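Local coordinates for protein MGS-M5 (Unidentified, PDB 4Q3N) that probably catalyses the NAD-dependent interconversion of L-lactate and pyruvate, as a four-chain lactate dehydrogenase from a deep-sea brine metagenome, at residues A[129-134]-A[266-271]; A[140-145]-A[280-285]; A[222-225]-A[229-232]. One frame throughout, in Å; residues are numbered along the deposited sequence. Where two conformers were deposited one is given.

Contact 1. Residues A[129-134]-A[266-271]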
loop_
_atom_site.group_PDB
_atom_site.type_symbol
_atom_site.label_atom_id
_atom_site.label_comp_id
_atom_site.label_asym_id
_atom_site.label_seq_id
_atom_site.Cartn_x
_atom_site.Cartn_y
_atom_site.Cartn_z
ATOM N N VAL A 129 -1.756 -34.111 11.113
ATOM C CA VAL A 129 -2.803 -34.950 10.539
ATOM C C VAL A 129 -2.973 -34.604 9.064
ATOM O O VAL A 129 -2.998 -35.486 8.212
ATOM C CB VAL A 129 -4.129 -34.803 11.286
ATOM C CG1 VAL A 129 -5.296 -35.474 10.493
ATOM C CG2 VAL A 129 -3.980 -35.466 12.694
ATOM N N ALA A 130 -3.069 -33.314 8.767
ATOM C CA ALA A 130 -3.244 -32.880 7.387
ATOM C C ALA A 130 -2.044 -33.335 6.553
ATOM O O ALA A 130 -2.194 -33.783 5.416
ATOM C CB ALA A 130 -3.409 -31.358 7.319
ATOM N N TRP A 131 -0.856 -33.257 7.137
ATOM C CA TRP A 131 0.335 -33.672 6.400
ATOM C C TRP A 131 0.229 -35.155 6.005
ATOM O O TRP A 131 0.355 -35.523 4.820
ATOM C CB TRP A 131 1.618 -33.401 7.213
ATOM C CG TRP A 131 2.809 -34.126 6.633
ATOM C CD1 TRP A 131 3.247 -34.073 5.329
ATOM C CD2 TRP A 131 3.699 -35.022 7.316
ATOM N NE1 TRP A 131 4.351 -34.879 5.170
ATOM C CE2 TRP A 131 4.638 -35.489 6.363
ATOM C CE3 TRP A 131 3.798 -35.478 8.637
ATOM C CZ2 TRP A 131 5.653 -36.404 6.688
ATOM C CZ3 TRP A 131 4.800 -36.370 8.959
ATOM C CH2 TRP A 131 5.723 -36.832 7.984
ATOM N N LYS A 132 -0.041 -36.005 6.995
ATOM C CA LYS A 132 -0.151 -37.436 6.757
ATOM C C LYS A 132 -1.273 -37.779 5.789
ATOM O O LYS A 132 -1.113 -38.630 4.949
ATOM C CB LYS A 132 -0.364 -38.185 8.079
ATOM C CG LYS A 132 0.820 -38.084 9.009
ATOM C CD LYS A 132 2.075 -38.524 8.274
ATOM C CE LYS A 132 2.524 -39.891 8.709
ATOM N NZ LYS A 132 3.342 -39.787 9.942
ATOM N N GLU A 133 -2.420 -37.126 5.908
ATOM C CA GLU A 133 -3.544 -37.555 5.077
ATOM C C GLU A 133 -3.399 -37.006 3.659
ATOM O O GLU A 133 -4.027 -37.500 2.725
ATOM C CB GLU A 133 -4.864 -37.110 5.691
ATOM C CG GLU A 133 -5.128 -37.703 7.099
ATOM C CD GLU A 133 -5.367 -39.220 7.045
ATOM O OE1 GLU A 133 -5.665 -39.733 5.949
ATOM O OE2 GLU A 133 -5.249 -39.893 8.083
ATOM N N SER A 134 -2.578 -35.973 3.496
ATOM C CA SER A 134 -2.486 -35.332 2.199
ATOM C C SER A 134 -1.588 -36.095 1.248
ATOM O O SER A 134 -1.798 -36.029 0.036
ATOM C CB SER A 134 -1.976 -33.886 2.330
ATOM O OG SER A 134 -0.584 -33.885 2.620
ATOM N N GLU A 266 11.496 -34.538 19.734
ATOM C CA GLU A 266 10.805 -35.504 18.875
ATOM C C GLU A 266 10.862 -35.099 17.406
ATOM O O GLU A 266 10.560 -33.951 17.072
ATOM C CB GLU A 266 9.336 -35.648 19.312
ATOM C CG GLU A 266 8.688 -36.959 18.936
ATOM C CD GLU A 266 9.163 -38.127 19.819
ATOM O OE1 GLU A 266 8.712 -38.265 20.976
ATOM O OE2 GLU A 266 10.015 -38.896 19.353
ATOM N N ASP A 267 11.243 -36.031 16.542
ATOM C CA ASP A 267 11.323 -35.748 15.117
ATOM C C ASP A 267 9.938 -35.727 14.471
ATOM O O ASP A 267 9.655 -34.887 13.616
ATOM C CB ASP A 267 12.212 -36.793 14.442
ATOM C CG ASP A 267 13.685 -36.579 14.742
ATOM O OD1 ASP A 267 14.023 -35.634 15.487
ATOM O OD2 ASP A 267 14.511 -37.351 14.223
ATOM N N GLN A 268 9.072 -36.651 14.887
ATOM C CA GLN A 268 7.783 -36.799 14.214
ATOM C C GLN A 268 6.649 -36.039 14.924
ATOM O O GLN A 268 5.691 -36.636 15.444
ATOM C CB GLN A 268 7.461 -38.286 14.064
ATOM C CG GLN A 268 8.359 -38.952 13.026
ATOM C CD GLN A 268 7.937 -38.584 11.604
ATOM O OE1 GLN A 268 8.735 -38.072 10.822
ATOM N NE2 GLN A 268 6.669 -38.875 11.260
ATOM N N VAL A 269 6.794 -34.718 14.960
ATOM C CA VAL A 269 5.764 -33.794 15.395
ATOM C C VAL A 269 5.823 -32.547 14.576
ATOM O O VAL A 269 6.915 -32.142 14.135
ATOM C CB VAL A 269 5.902 -33.340 16.858
ATOM C CG1 VAL A 269 5.591 -34.466 17.814
ATOM C CG2 VAL A 269 7.302 -32.781 17.131
ATOM N N TYR A 270 4.663 -31.921 14.374
ATOM C CA TYR A 270 4.613 -30.565 13.879
ATOM C C TYR A 270 4.664 -29.732 15.120
ATOM O O TYR A 270 4.008 -30.079 16.132
ATOM C CB TYR A 270 3.347 -30.296 13.078
ATOM C CG TYR A 270 3.547 -30.430 11.573
ATOM C CD1 TYR A 270 3.687 -31.698 10.981
ATOM C CD2 TYR A 270 3.597 -29.296 10.748
ATOM C CE1 TYR A 270 3.851 -31.837 9.600
ATOM C CE2 TYR A 270 3.742 -29.425 9.346
ATOM C CZ TYR A 270 3.886 -30.692 8.794
ATOM O OH TYR A 270 4.048 -30.839 7.436
ATOM N N ILE A 271 5.452 -28.664 15.084
ATOM C CA ILE A 271 5.627 -27.828 16.270
ATOM C C ILE A 271 6.090 -26.425 15.851
ATOM O O ILE A 271 6.628 -26.260 14.762
ATOM C CB ILE A 271 6.639 -28.521 17.244
ATOM C CG1 ILE A 271 6.637 -27.890 18.638
ATOM C CG2 ILE A 271 8.021 -28.619 16.590
ATOM C CD1 ILE A 271 7.479 -28.747 19.642
#
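The side chains of Trp131 and Tyr270 cross at about a right angle, the indole coming off helix 123-134 and the phenol off the first residue of strand 270-278. Their ring planes stand 48° apart, with the five-membered ring of Trp131 and the ring of Tyr270 centred 5.8 Å from each other, an oblique meeting. The touching is done by the hydroxyl end of the tyrosine: its OH lies 3.5 Å from Trp131 CB, and CE1 comes to 3.6 Å from the same CB. Trp131 holds CG anti to the backbone N (chi1 166°), which carries the indole out past the phenol toward Gln268. Tyr270 OH, meanwhile, spends its polarity elsewhere, on the carbonyl O of Val141.

Gln268 crosses the far end of the indole. Its amide is tilted 54° to the ring plane and brings NE2 to the edge of the six-membered ring, 3.9 Å from Trp131 CZ3; no hydrogen bond joins the two segments. The glutamine sits at the centre of an inverse gamma turn. In one of its two conformers, Lys132 runs its aliphatic part over one face of the same indole, with CD 3.4 Å above the plane near the rim. Tyr128, one turn back on the helix, sets its ring edge-to-face with Trp131, and its hydroxyl takes a weak hydrogen bond from Gln268 NE2.

The contact joins the two domains of the lactate/malate dehydrogenase fold. Helix 123-134 rests its other side on helix 89-109 and strand 115-118 of the Rossmann domain, while residues 266-271 lead into the C-terminal antiparallel sheet beside strand 251-258 and lie against helix 292-311.

Contact 2. Residues A[140-145]-A[280-285]. With ACT (acetate ion), chain E.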
loop_
_atom_site.group_PDB
_atom_site.type_symbol
_atom_site.label_atom_id
_atom_site.label_comp_id
_atom_site.label_asym_id
_atom_site.label_seq_id
_atom_site.Cartn_x
_atom_site.Cartn_y
_atom_site.Cartn_z
ATOM N N ARG A 140 5.364 -28.599 2.129
ATOM C CA ARG A 140 4.156 -28.031 1.491
ATOM C C ARG A 140 2.950 -28.065 2.406
ATOM O O ARG A 140 1.829 -27.764 1.988
ATOM C CB ARG A 140 3.798 -28.837 0.238
ATOM C CG ARG A 140 5.011 -29.151 -0.640
ATOM C CD ARG A 140 5.301 -28.008 -1.625
ATOM N NE ARG A 140 4.246 -27.850 -2.631
ATOM C CZ ARG A 140 4.167 -26.803 -3.455
ATOM N NH1 ARG A 140 5.111 -25.853 -3.413
ATOM N NH2 ARG A 140 3.183 -26.719 -4.351
ATOM N N VAL A 141 3.155 -28.511 3.633
ATOM C CA VAL A 141 2.024 -28.489 4.602
ATOM C C VAL A 141 2.492 -27.843 5.884
ATOM O O VAL A 141 3.473 -28.291 6.476
ATOM C CB VAL A 141 1.494 -29.921 4.932
ATOM C CG1 VAL A 141 0.362 -29.854 6.012
ATOM C CG2 VAL A 141 1.008 -30.594 3.662
ATOM N N ILE A 142 1.827 -26.768 6.283
ATOM C CA ILE A 142 2.209 -26.070 7.483
ATOM C C ILE A 142 0.996 -25.732 8.313
ATOM O O ILE A 142 -0.161 -25.779 7.838
ATOM C CB ILE A 142 2.986 -24.732 7.134
ATOM C CG1 ILE A 142 2.127 -23.837 6.245
ATOM C CG2 ILE A 142 4.279 -25.070 6.433
ATOM C CD1 ILE A 142 2.751 -22.449 5.965
ATOM N N GLY A 143 1.252 -25.333 9.555
ATOM C CA GLY A 143 0.183 -24.773 10.379
ATOM C C GLY A 143 0.566 -23.355 10.819
ATOM O O GLY A 143 1.722 -22.979 10.752
ATOM N N SER A 144 -0.399 -22.586 11.314
ATOM C CA SER A 144 -0.099 -21.224 11.731
ATOM C C SER A 144 0.739 -21.180 13.036
ATOM O O SER A 144 1.355 -20.138 13.337
ATOM C CB SER A 144 -1.383 -20.411 11.895
ATOM O OG SER A 144 -2.315 -21.046 12.734
ATOM N N GLY A 145 0.749 -22.279 13.788
ATOM C CA GLY A 145 1.674 -22.423 14.910
ATOM C C GLY A 145 1.679 -21.228 15.852
ATOM O O GLY A 145 0.630 -20.733 16.265
ATOM N N ASP A 280 7.570 -21.783 -2.729
ATOM C CA ASP A 280 7.562 -23.278 -2.783
ATOM C C ASP A 280 7.164 -23.884 -1.437
ATOM O O ASP A 280 7.084 -25.109 -1.325
ATOM C CB ASP A 280 8.935 -23.822 -3.161
ATOM C CG ASP A 280 9.384 -23.361 -4.535
ATOM O OD1 ASP A 280 8.557 -23.447 -5.468
ATOM O OD2 ASP A 280 10.542 -22.882 -4.649
ATOM N N GLY A 281 6.925 -23.033 -0.438
ATOM C CA GLY A 281 6.575 -23.505 0.910
ATOM C C GLY A 281 7.742 -23.311 1.893
ATOM O O GLY A 281 8.359 -22.259 1.902
ATOM N N VAL A 282 8.081 -24.329 2.675
ATOM C CA VAL A 282 9.122 -24.190 3.690
ATOM C C VAL A 282 10.513 -24.487 3.081
ATOM O O VAL A 282 10.799 -25.612 2.719
ATOM C CB VAL A 282 8.883 -25.158 4.895
ATOM C CG1 VAL A 282 9.998 -24.976 5.933
ATOM C CG2 VAL A 282 7.538 -24.821 5.527
ATOM N N HIS A 283 11.361 -23.475 2.974
ATOM C CA HIS A 283 12.693 -23.698 2.419
ATOM C C HIS A 283 13.558 -24.508 3.398
ATOM O O HIS A 283 14.172 -25.511 3.045
ATOM C CB HIS A 283 13.387 -22.359 2.058
ATOM C CG HIS A 283 14.765 -22.567 1.498
ATOM N ND1 HIS A 283 15.883 -22.635 2.299
ATOM C CD2 HIS A 283 15.192 -22.777 0.234
ATOM C CE1 HIS A 283 16.941 -22.902 1.556
ATOM N NE2 HIS A 283 16.550 -22.982 0.295
ATOM N N HIS A 284 13.579 -24.089 4.651
ATOM C CA HIS A 284 14.186 -24.894 5.728
ATOM C C HIS A 284 13.711 -24.330 7.051
ATOM O O HIS A 284 13.222 -23.200 7.120
ATOM C CB HIS A 284 15.744 -24.910 5.677
ATOM C CG HIS A 284 16.398 -23.568 5.957
ATOM N ND1 HIS A 284 16.561 -22.595 4.992
ATOM C CD2 HIS A 284 16.989 -23.074 7.076
ATOM C CE1 HIS A 284 17.225 -21.566 5.493
ATOM N NE2 HIS A 284 17.487 -21.828 6.761
ATOM N N ILE A 285 13.900 -25.100 8.113
ATOM C CA ILE A 285 13.613 -24.627 9.463
ATOM C C ILE A 285 14.855 -23.958 10.003
ATOM O O ILE A 285 15.957 -24.478 9.849
ATOM C CB ILE A 285 13.241 -25.793 10.377
ATOM C CG1 ILE A 285 11.956 -26.431 9.843
ATOM C CG2 ILE A 285 13.110 -25.307 11.883
ATOM C CD1 ILE A 285 11.588 -27.718 10.651
HETATM C C ACT E . 19.410 -19.638 9.144
HETATM O O ACT E . 20.272 -19.600 10.073
HETATM O OXT ACT E . 19.042 -20.783 8.760
HETATM C CH3 ACT E . 18.864 -18.413 8.469
#
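Arg140 reaches Asp280 with its guanidinium: NH1 gives a hydrogen bond to the carbonyl O of Asp280 at 3.0 Å and 150°. The acceptor lies close to the guanidinium plane, but NH1 stands above the carbonyl plane, 55° out of it. Although the arginine leaves the backbone heading away from residues 280-285, bends at chi2 and chi3 fold the chain back to them. The other terminal nitrogen, NH2, is bonded to the carbonyl O of Asn113. An alanine here takes away both donors and would probably leave the carbonyls of Asp280 and Asn113 without these partners.

The backbones come nearest at Arg140 and Gly281, whose CA atoms are 5.2 Å apart.

Strand 141-143 is an edge strand of the parallel Rossmann sheet within this chain, whereas strand 281-285 borders the C-terminal antiparallel sheet, so this is an interface between domains.

At Ile142 the contact turns apolar. CG2 meets Val282 CG2 at 3.4 Å, tighter than usual for two methyls, and the side chains cross obliquely. Ile241 of helix 232-246 and Ile255 of strand 251-258 also touch the isoleucine, and Val257 backs the valine. Beyond it, Gly143 bonds through its backbone to Ser256 in that same strand. Farther along strand 281-285, His284 shares a hydrogen bond with His283, ND1 to ND1, and its NE2 donates to OXT of an acetate, probably from the crystallisation liquor, at 2.7 Å.

Contact 3. Residues A[222-225]-A[229-232]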
loop_
_atom_site.group_PDB
_atom_site.type_symbol
_atom_site.label_atom_id
_atom_site.label_comp_id
_atom_site.label_asym_id
_atom_site.label_seq_id
_atom_site.Cartn_x
_atom_site.Cartn_y
_atom_site.Cartn_z
ATOM N N GLU A 222 -8.270 -14.481 27.631
ATOM C CA GLU A 222 -8.671 -13.131 28.002
ATOM C C GLU A 222 -9.632 -12.557 26.935
ATOM O O GLU A 222 -10.681 -11.970 27.264
ATOM C CB GLU A 222 -7.403 -12.269 28.154
ATOM C CG GLU A 222 -7.555 -10.968 28.838
ATOM C CD GLU A 222 -8.243 -11.085 30.195
ATOM O OE1 GLU A 222 -7.610 -11.619 31.135
ATOM O OE2 GLU A 222 -9.423 -10.637 30.289
ATOM N N ILE A 223 -9.272 -12.737 25.665
ATOM C CA ILE A 223 -10.086 -12.212 24.588
ATOM C C ILE A 223 -11.427 -12.973 24.515
ATOM O O ILE A 223 -12.494 -12.371 24.477
ATOM C CB ILE A 223 -9.325 -12.271 23.260
ATOM C CG1 ILE A 223 -8.204 -11.198 23.262
ATOM C CG2 ILE A 223 -10.296 -11.969 22.054
ATOM C CD1 ILE A 223 -7.014 -11.481 22.198
ATOM N N ILE A 224 -11.357 -14.296 24.527
ATOM C CA ILE A 224 -12.568 -15.132 24.508
ATOM C C ILE A 224 -13.508 -14.746 25.608
ATOM O O ILE A 224 -14.723 -14.666 25.383
ATOM C CB ILE A 224 -12.199 -16.623 24.642
ATOM C CG1 ILE A 224 -11.493 -17.107 23.355
ATOM C CG2 ILE A 224 -13.444 -17.492 24.944
ATOM C CD1 ILE A 224 -10.616 -18.338 23.576
ATOM N N SER A 225 -12.976 -14.472 26.804
ATOM C CA SER A 225 -13.872 -14.180 27.916
ATOM C C SER A 225 -14.566 -12.811 27.743
ATOM O O SER A 225 -15.536 -12.515 28.428
ATOM C CB SER A 225 -13.126 -14.193 29.261
ATOM O OG SER A 225 -12.238 -13.074 29.335
ATOM N N ALA A 229 -14.749 -14.960 21.231
ATOM C CA ALA A 229 -13.830 -15.697 20.391
ATOM C C ALA A 229 -12.689 -14.763 19.985
ATOM O O ALA A 229 -12.877 -13.555 19.998
ATOM C CB ALA A 229 -14.566 -16.240 19.137
ATOM N N THR A 230 -11.530 -15.307 19.664
ATOM C CA THR A 230 -10.467 -14.461 19.120
ATOM C C THR A 230 -10.331 -14.747 17.620
ATOM O O THR A 230 -10.425 -15.907 17.198
ATOM C CB THR A 230 -9.142 -14.703 19.897
ATOM O OG1 THR A 230 -8.053 -14.053 19.231
ATOM C CG2 THR A 230 -8.839 -16.161 20.029
ATOM N N TYR A 231 -10.158 -13.708 16.792
ATOM C CA TYR A 231 -10.047 -13.939 15.353
ATOM C C TYR A 231 -9.360 -12.828 14.564
ATOM O O TYR A 231 -8.828 -13.107 13.507
ATOM C CB TYR A 231 -11.429 -14.201 14.709
ATOM C CG TYR A 231 -12.589 -13.357 15.231
ATOM C CD1 TYR A 231 -12.896 -12.124 14.676
ATOM C CD2 TYR A 231 -13.423 -13.848 16.285
ATOM C CE1 TYR A 231 -14.015 -11.371 15.147
ATOM C CE2 TYR A 231 -14.451 -13.087 16.797
ATOM C CZ TYR A 231 -14.750 -11.865 16.213
ATOM O OH TYR A 231 -15.808 -11.167 16.715
ATOM N N TYR A 232 -9.343 -11.589 15.051
ATOM C CA TYR A 232 -8.641 -10.560 14.267
ATOM C C TYR A 232 -7.128 -10.814 14.240
ATOM O O TYR A 232 -6.442 -10.707 13.191
ATOM C CB TYR A 232 -8.966 -9.159 14.823
ATOM C CG TYR A 232 -10.429 -8.768 14.595
ATOM C CD1 TYR A 232 -11.020 -8.958 13.354
ATOM C CD2 TYR A 232 -11.194 -8.216 15.624
ATOM C CE1 TYR A 232 -12.349 -8.609 13.131
ATOM C CE2 TYR A 232 -12.517 -7.861 15.419
ATOM C CZ TYR A 232 -13.088 -8.073 14.170
ATOM O OH TYR A 232 -14.416 -7.768 13.967
#
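Ile223, from the last turns of helix 206-227, makes van der Waals contact with Thr230 on the backbone that returns past it. Its CG2 methyl lies 3.7 Å from Thr230 CB and equally far from the carbonyl O of Ala229, the side chains of Ile223 and Thr230 crossing at about a right angle. With CG1 beside the backbone N (chi1 -72°) and CG2 anti to it, the CG1 branch reaches across so that CD1 ends 4.1 Å from Thr230 OG1. Ile224 adds looser contacts, its CG1 4.0 Å from Ala229 CA. Here the backbones themselves are in contact, with Ile224 CA 3.9 Å from Ala229 N.

The short connection between helix 206-227 and helix 232-246 of the C-terminal domain folds back here against the end of the first helix. Ala229 and Thr230 are extended, and Tyr231 takes the N-cap position of the second helix.

No hydrogen bond crosses between the segments, and the polar groups look elsewhere. Ser225 OG folds back within its own helix to Glu222 O, at 2.8 Å, approaching from above the carbonyl plane. Asp47 of the third subunit divides its carboxylate: OD1 pairs with Thr230 OG1, and OD2 accepts from the backbone N of Tyr231 and of Tyr232, where the helix begins.

Aromatic contacts gather at Tyr231. Its CE1 sits 3.6 Å above one face of the Tyr232 ring, toward the rim, while Lys227 makes a cation-pi contact with the Tyr231 ring.

Contacts 1 and 2 work as neighbours across the domain boundary, with about 12 Å between their centres. Helix 123-134 is followed in the chain by strand 141-143, and strand 270-278 turns back as strand 281-285, so each contact takes one element from either pair. They meet directly at Val141 of contact 2, which, besides its bond to Tyr270, packs its CG1 3.8 Å from Trp131 N of contact 1. Contact 3 lies across the chain's centre, about 27 Å and 26 Å from contacts 1 and 2 by centres, and faces the third subunit. The second subunit approaches contact 2, where its Lys192 also bonds the acetate held by His284.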